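Local coordinates for carbonic anhydrase (Sordaria macrospora, PDB 4O1J) that catalyses the reversible hydration of carbon dioxide to hydrogencarbonate as a zinc-dependent, tetrameric beta-class carbonic anhydrase, at the interface of chains A and B. Sequence-based numbering; all coordinates share one arbitrary frame. Chains: chain A/B, Carbonic anhydrase.

Contact 1: the interface of chains A and B. Residues chain A 106, 190, 192, 205, 211; chain B 15-16, 18-19.
B:Phe18, on the first turn of helix 16-35, lays its phenyl ring flat on the imidazole of A:His192. The two planes are 5° from parallel. The ring centroids lie 3.8 Å apart, a face-to-face stack in which the side chains run past each other in opposite directions. The tip of the phenyl points back toward the strand, its CZ atom 3.6 Å from the beta-carbon CB of A:His192. In B:Phe18 the CG is anti to the backbone N (chi1 166°), which sends the ring over A:His192 and leaves its own CB above the face of a second imidazole. That CB sits 3.7 Å from the ring centroid of A:His106, displaced toward the rim, as a CH-pi contact. Beyond the rim of the phenyl at CE1, the carboxylate carbon CD of A:Glu205 lies 4.0 Å away, its plane steeply turned to the ring.

Just ahead of helix 16-35, at the first modelled residue of chain B, the backbone N of B:Glu15 donates a hydrogen bond to the carboxylate oxygen OE2 of A:Glu190, 2.9 Å away. It arrives on the syn side, 23° out of the carboxylate plane. B:Glu15 as a whole is poorly ordered, so this bond is less secure than the ring contacts.

Behind this first shell, the two imidazoles are tied to each other: A:His106 ND1 and A:His192 NE2 are joined by a somewhat bent hydrogen bond of 2.9 Å. The bond joins the neighbouring strands 106-112 and 190-197 and is likely to limit rotation of both rings, so that the surface offered to B:Phe18 is set within chain A. The patch thus docks the N-terminal helix of one subunit on the strand ends of the other, an arm exchange which, repeated by the two-fold axis, is likely to help hold this pair of subunits together within the tetramer.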
loop_
_atom_site.group_PDB
_atom_site.type_symbol
_atom_site.label_atom_id
_atom_site.label_comp_id
_atom_site.label_asym_id
_atom_site.label_seq_id
_atom_site.Cartn_x
_atom_site.Cartn_y
_atom_site.Cartn_z
ATOM N N HIS A 106 -8.773 2.931 23.986
ATOM C CA HIS A 106 -8.831 1.496 23.719
ATOM C C HIS A 106 -8.731 1.187 22.233
ATOM O O HIS A 106 -9.348 1.863 21.413
ATOM C CB HIS A 106 -10.130 0.910 24.265
ATOM C CG HIS A 106 -10.275 1.056 25.743
ATOM N ND1 HIS A 106 -9.640 0.224 26.637
ATOM C CD2 HIS A 106 -10.948 1.965 26.487
ATOM C CE1 HIS A 106 -9.933 0.600 27.868
ATOM N NE2 HIS A 106 -10.724 1.656 27.805
ATOM N N GLU A 190 -4.747 1.197 25.928
ATOM C CA GLU A 190 -4.959 -0.237 26.065
ATOM C C GLU A 190 -5.290 -0.886 24.733
ATOM O O GLU A 190 -5.914 -0.271 23.872
ATOM C CB GLU A 190 -6.054 -0.520 27.091
ATOM C CG GLU A 190 -5.668 -0.106 28.502
ATOM C CD GLU A 190 -6.623 -0.637 29.551
ATOM O OE1 GLU A 190 -6.815 -1.869 29.609
ATOM O OE2 GLU A 190 -7.176 0.180 30.319
ATOM N N HIS A 192 -6.724 -4.615 22.980
ATOM C CA HIS A 192 -7.466 -5.831 23.282
ATOM C C HIS A 192 -7.719 -6.652 22.022
ATOM O O HIS A 192 -8.103 -6.116 20.975
ATOM C CB HIS A 192 -8.797 -5.486 23.959
ATOM C CG HIS A 192 -8.697 -4.357 24.937
ATOM N ND1 HIS A 192 -8.311 -4.536 26.248
ATOM C CD2 HIS A 192 -8.913 -3.024 24.787
ATOM C CE1 HIS A 192 -8.300 -3.368 26.868
ATOM N NE2 HIS A 192 -8.661 -2.436 26.000
ATOM N N GLU A 205 -12.986 -12.108 25.044
ATOM C CA GLU A 205 -11.585 -11.714 24.977
ATOM C C GLU A 205 -10.723 -12.919 24.633
ATOM O O GLU A 205 -10.975 -14.014 25.118
ATOM C CB GLU A 205 -11.131 -11.096 26.295
ATOM C CG GLU A 205 -11.900 -9.862 26.690
ATOM C CD GLU A 205 -11.442 -9.305 28.020
ATOM O OE1 GLU A 205 -10.215 -9.184 28.221
ATOM O OE2 GLU A 205 -12.308 -8.972 28.858
ATOM N N ALA A 211 -2.952 -6.063 28.456
ATOM C CA ALA A 211 -3.066 -6.642 29.796
ATOM C C ALA A 211 -4.347 -7.455 29.938
ATOM O O ALA A 211 -5.024 -7.388 30.963
ATOM C CB ALA A 211 -3.018 -5.547 30.866
ATOM N N GLU B 15 -9.761 0.480 31.632
ATOM C CA GLU B 15 -10.356 -0.645 30.917
ATOM C C GLU B 15 -11.874 -0.539 30.952
ATOM O O GLU B 15 -12.576 -1.243 30.231
ATOM C CB GLU B 15 -9.893 -1.975 31.521
ATOM C CG GLU B 15 -9.639 -3.072 30.496
ATOM C CD GLU B 15 -8.929 -4.279 31.087
ATOM O OE1 GLU B 15 -8.287 -4.136 32.153
ATOM O OE2 GLU B 15 -9.019 -5.375 30.483
ATOM N N ASN B 16 -12.350 0.376 31.787
ATOM C CA ASN B 16 -13.763 0.548 32.095
ATOM C C ASN B 16 -14.682 0.637 30.875
ATOM O O ASN B 16 -15.646 -0.118 30.782
ATOM C CB ASN B 16 -13.946 1.782 32.982
ATOM C CG ASN B 16 -15.363 1.912 33.518
ATOM O OD1 ASN B 16 -16.059 0.908 33.725
ATOM N ND2 ASN B 16 -15.787 3.148 33.780
ATOM N N PHE B 18 -14.116 -0.171 27.723
ATOM C CA PHE B 18 -14.042 -1.402 26.953
ATOM C C PHE B 18 -14.913 -2.505 27.576
ATOM O O PHE B 18 -15.643 -3.224 26.875
ATOM C CB PHE B 18 -12.584 -1.842 26.839
ATOM C CG PHE B 18 -12.407 -3.248 26.364
ATOM C CD1 PHE B 18 -11.949 -4.228 27.228
ATOM C CD2 PHE B 18 -12.672 -3.587 25.050
ATOM C CE1 PHE B 18 -11.771 -5.523 26.791
ATOM C CE2 PHE B 18 -12.498 -4.881 24.607
ATOM C CZ PHE B 18 -12.048 -5.850 25.476
ATOM N N HIS B 19 -14.847 -2.624 28.898
ATOM C CA HIS B 19 -15.619 -3.645 29.599
ATOM C C HIS B 19 -17.106 -3.307 29.543
ATOM O O HIS B 19 -17.961 -4.200 29.486
ATOM C CB HIS B 19 -15.143 -3.786 31.046
ATOM C CG HIS B 19 -13.825 -4.488 31.183
ATOM N ND1 HIS B 19 -13.503 -5.627 30.466
ATOM C CD2 HIS B 19 -12.738 -4.209 31.939
ATOM C CE1 HIS B 19 -12.286 -6.018 30.784
ATOM N NE2 HIS B 19 -11.797 -5.175 31.681
#

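Contact 2: the interface of chains A and B. Residues chain A 57, 79-80, 130-131, 134; chain B 75, 77, 93-94, 97.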
loop_
_atom_site.group_PDB
_atom_site.type_symbol
_atom_site.label_atom_id
_atom_site.label_comp_id
_atom_site.label_asym_id
_atom_site.label_seq_id
_atom_site.Cartn_x
_atom_site.Cartn_y
_atom_site.Cartn_z
ATOM N N SER A 57 -14.695 -6.519 7.278
ATOM C CA SER A 57 -15.672 -5.827 6.450
ATOM C C SER A 57 -17.029 -6.522 6.434
ATOM O O SER A 57 -18.026 -5.924 6.022
ATOM C CB SER A 57 -15.138 -5.721 5.014
ATOM O OG SER A 57 -14.178 -4.685 4.896
ATOM N N ASN A 79 -11.554 -3.948 7.166
ATOM C CA ASN A 79 -11.073 -4.495 5.904
ATOM C C ASN A 79 -11.354 -5.987 5.816
ATOM O O ASN A 79 -11.989 -6.560 6.699
ATOM C CB ASN A 79 -9.581 -4.221 5.727
ATOM C CG ASN A 79 -8.739 -4.804 6.844
ATOM O OD1 ASN A 79 -8.725 -6.020 7.072
ATOM N ND2 ASN A 79 -8.000 -3.940 7.528
ATOM N N ILE A 80 -10.882 -6.616 4.747
ATOM C CA ILE A 80 -11.065 -8.050 4.589
ATOM C C ILE A 80 -10.327 -8.834 5.673
ATOM O O ILE A 80 -9.108 -8.741 5.792
ATOM C CB ILE A 80 -10.602 -8.522 3.205
ATOM C CG1 ILE A 80 -11.472 -7.876 2.127
ATOM C CG2 ILE A 80 -10.681 -10.043 3.103
ATOM C CD1 ILE A 80 -12.964 -8.142 2.293
ATOM N N VAL A 130 -6.313 -9.327 -6.354
ATOM C CA VAL A 130 -5.470 -8.786 -5.303
ATOM C C VAL A 130 -5.537 -9.598 -4.001
ATOM O O VAL A 130 -4.646 -9.500 -3.154
ATOM C CB VAL A 130 -5.863 -7.313 -5.047
ATOM C CG1 VAL A 130 -6.380 -7.090 -3.622
ATOM C CG2 VAL A 130 -4.714 -6.387 -5.400
ATOM N N LEU A 131 -6.582 -10.413 -3.868
ATOM C CA LEU A 131 -6.921 -11.070 -2.601
ATOM C C LEU A 131 -5.874 -12.034 -2.034
ATOM O O LEU A 131 -5.728 -12.134 -0.823
ATOM C CB LEU A 131 -8.258 -11.802 -2.752
ATOM C CG LEU A 131 -9.477 -10.870 -2.745
ATOM C CD1 LEU A 131 -10.659 -11.470 -3.491
ATOM C CD2 LEU A 131 -9.875 -10.537 -1.315
ATOM N N TRP A 134 -3.413 -9.740 -0.315
ATOM C CA TRP A 134 -3.933 -9.152 0.914
ATOM C C TRP A 134 -4.004 -10.203 2.016
ATOM O O TRP A 134 -3.644 -9.936 3.162
ATOM C CB TRP A 134 -5.314 -8.527 0.696
ATOM C CG TRP A 134 -5.922 -8.030 1.980
ATOM C CD1 TRP A 134 -6.928 -8.623 2.694
ATOM C CD2 TRP A 134 -5.535 -6.869 2.725
ATOM N NE1 TRP A 134 -7.201 -7.892 3.824
ATOM C CE2 TRP A 134 -6.358 -6.807 3.869
ATOM C CE3 TRP A 134 -4.577 -5.864 2.533
ATOM C CZ2 TRP A 134 -6.256 -5.790 4.814
ATOM C CZ3 TRP A 134 -4.471 -4.853 3.475
ATOM C CH2 TRP A 134 -5.306 -4.825 4.602
ATOM N N PHE B 75 -21.974 -4.599 3.709
ATOM C CA PHE B 75 -20.552 -4.955 3.695
ATOM C C PHE B 75 -19.726 -3.667 3.651
ATOM O O PHE B 75 -19.926 -2.864 2.751
ATOM C CB PHE B 75 -20.270 -5.828 2.468
ATOM C CG PHE B 75 -18.993 -6.610 2.535
ATOM C CD1 PHE B 75 -18.861 -7.691 3.398
ATOM C CD2 PHE B 75 -17.934 -6.295 1.696
ATOM C CE1 PHE B 75 -17.686 -8.428 3.441
ATOM C CE2 PHE B 75 -16.757 -7.025 1.732
ATOM C CZ PHE B 75 -16.631 -8.092 2.606
ATOM N N HIS B 77 -16.180 -0.977 4.073
ATOM C CA HIS B 77 -14.808 -0.541 4.243
ATOM C C HIS B 77 -14.820 0.906 4.728
ATOM O O HIS B 77 -15.551 1.756 4.202
ATOM C CB HIS B 77 -14.021 -0.672 2.937
ATOM C CG HIS B 77 -12.644 -0.081 2.995
ATOM N ND1 HIS B 77 -11.649 -0.585 3.801
ATOM C CD2 HIS B 77 -12.096 0.967 2.332
ATOM C CE1 HIS B 77 -10.548 0.130 3.643
ATOM N NE2 HIS B 77 -10.796 1.077 2.755
ATOM N N ALA B 93 -9.121 -4.827 -2.080
ATOM C CA ALA B 93 -9.481 -6.158 -1.611
ATOM C C ALA B 93 -10.954 -6.219 -1.196
ATOM O O ALA B 93 -11.665 -7.173 -1.535
ATOM C CB ALA B 93 -8.584 -6.572 -0.456
ATOM N N VAL B 94 -11.415 -5.189 -0.488
ATOM C CA VAL B 94 -12.799 -5.147 -0.028
ATOM C C VAL B 94 -13.729 -5.042 -1.223
ATOM O O VAL B 94 -14.746 -5.734 -1.291
ATOM C CB VAL B 94 -13.069 -3.960 0.931
ATOM C CG1 VAL B 94 -14.531 -3.922 1.313
ATOM C CG2 VAL B 94 -12.194 -4.057 2.175
ATOM N N TYR B 97 -13.784 -8.443 -3.131
ATOM C CA TYR B 97 -14.547 -9.465 -2.423
ATOM C C TYR B 97 -16.041 -9.159 -2.477
ATOM O O TYR B 97 -16.866 -10.061 -2.650
ATOM C CB TYR B 97 -14.089 -9.582 -0.972
ATOM C CG TYR B 97 -14.512 -10.880 -0.327
ATOM C CD1 TYR B 97 -13.722 -12.018 -0.447
ATOM C CD2 TYR B 97 -15.704 -10.983 0.387
ATOM C CE1 TYR B 97 -14.096 -13.217 0.131
ATOM C CE2 TYR B 97 -16.092 -12.184 0.970
ATOM C CZ TYR B 97 -15.280 -13.298 0.838
ATOM O OH TYR B 97 -15.644 -14.501 1.406
#
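The phenyl ring of B:Phe75 takes A:Ser57 on one face: the serine CB stands 3.7 Å above the ring plane, displaced toward the rim, and the carbonyl O of the same residue approaches the ring's CD1 atom. At the edge, in the ring plane, lies the carbonyl O of B:Val94 from its own subunit. The indole of A:Trp134 meets chain B less directly, with the methyl of B:Ala93 3.9 Å from its CG. In the plane of that indole, at its edge, are A:Asn79 OD1 and the carbonyl carbon of A:Ile80.

Between these flat groups A:Ile80 reaches into chain B. Its CG1 is anti to the carbonyl carbon (chi1 -64°), a setting that carries the CD1 methyl to the tip of B:Phe75, 3.7 Å from CZ, and equally near the CB of B:Tyr97. The CG1 itself rests against the backbone of helix 89-100 at B:Val94 CA. Replacing B:Phe75 by an alanine would probably leave a gap beside A:Ser57 CB and the A:Ile80 methyl, setting the end of the isoleucine freer to turn.

The small side chain of B:Ala93 probably lets helix 89-100 come close. B:Ala93 fits among A:Val130, A:Leu131 and A:Trp134, while a methyl of B:Val94, CG2, packs 3.4 Å from the hydroxyl OG of A:Ser57. With no polar atoms paired between the chains in this patch, the junction is one of shape and apolar packing, set next to A:Ser57, the neighbour of the zinc ligand A:Cys56. Its polar anchoring is internal to chain A: the indole NE1 of A:Trp134 donates to the carbonyl O of A:Ile80 at 2.9 Å, nearly straight (173° at the hydrogen), with that oxygen in the indole plane.

The C-alpha centres of contact 1 and contact 2 lie about 27 Å apart, and the two share no residue. Both belong to the same two-fold interface and have twins with the chains exchanged. Contact 1 is peripheral, where an N-terminal helix reaches across to strand ends, whereas contact 2 lies deeper, where helix 89-100 and strand 74-79 of one chain meet the loop residue A:Ser57, 3-10 helix 80-82 and helix 131-134 of the other. A:Ser57 follows the zinc ligand A:Cys56, and A:His106 begins the strand that ends at zinc ligand A:His112; pairing of the subunits may thus support the active site.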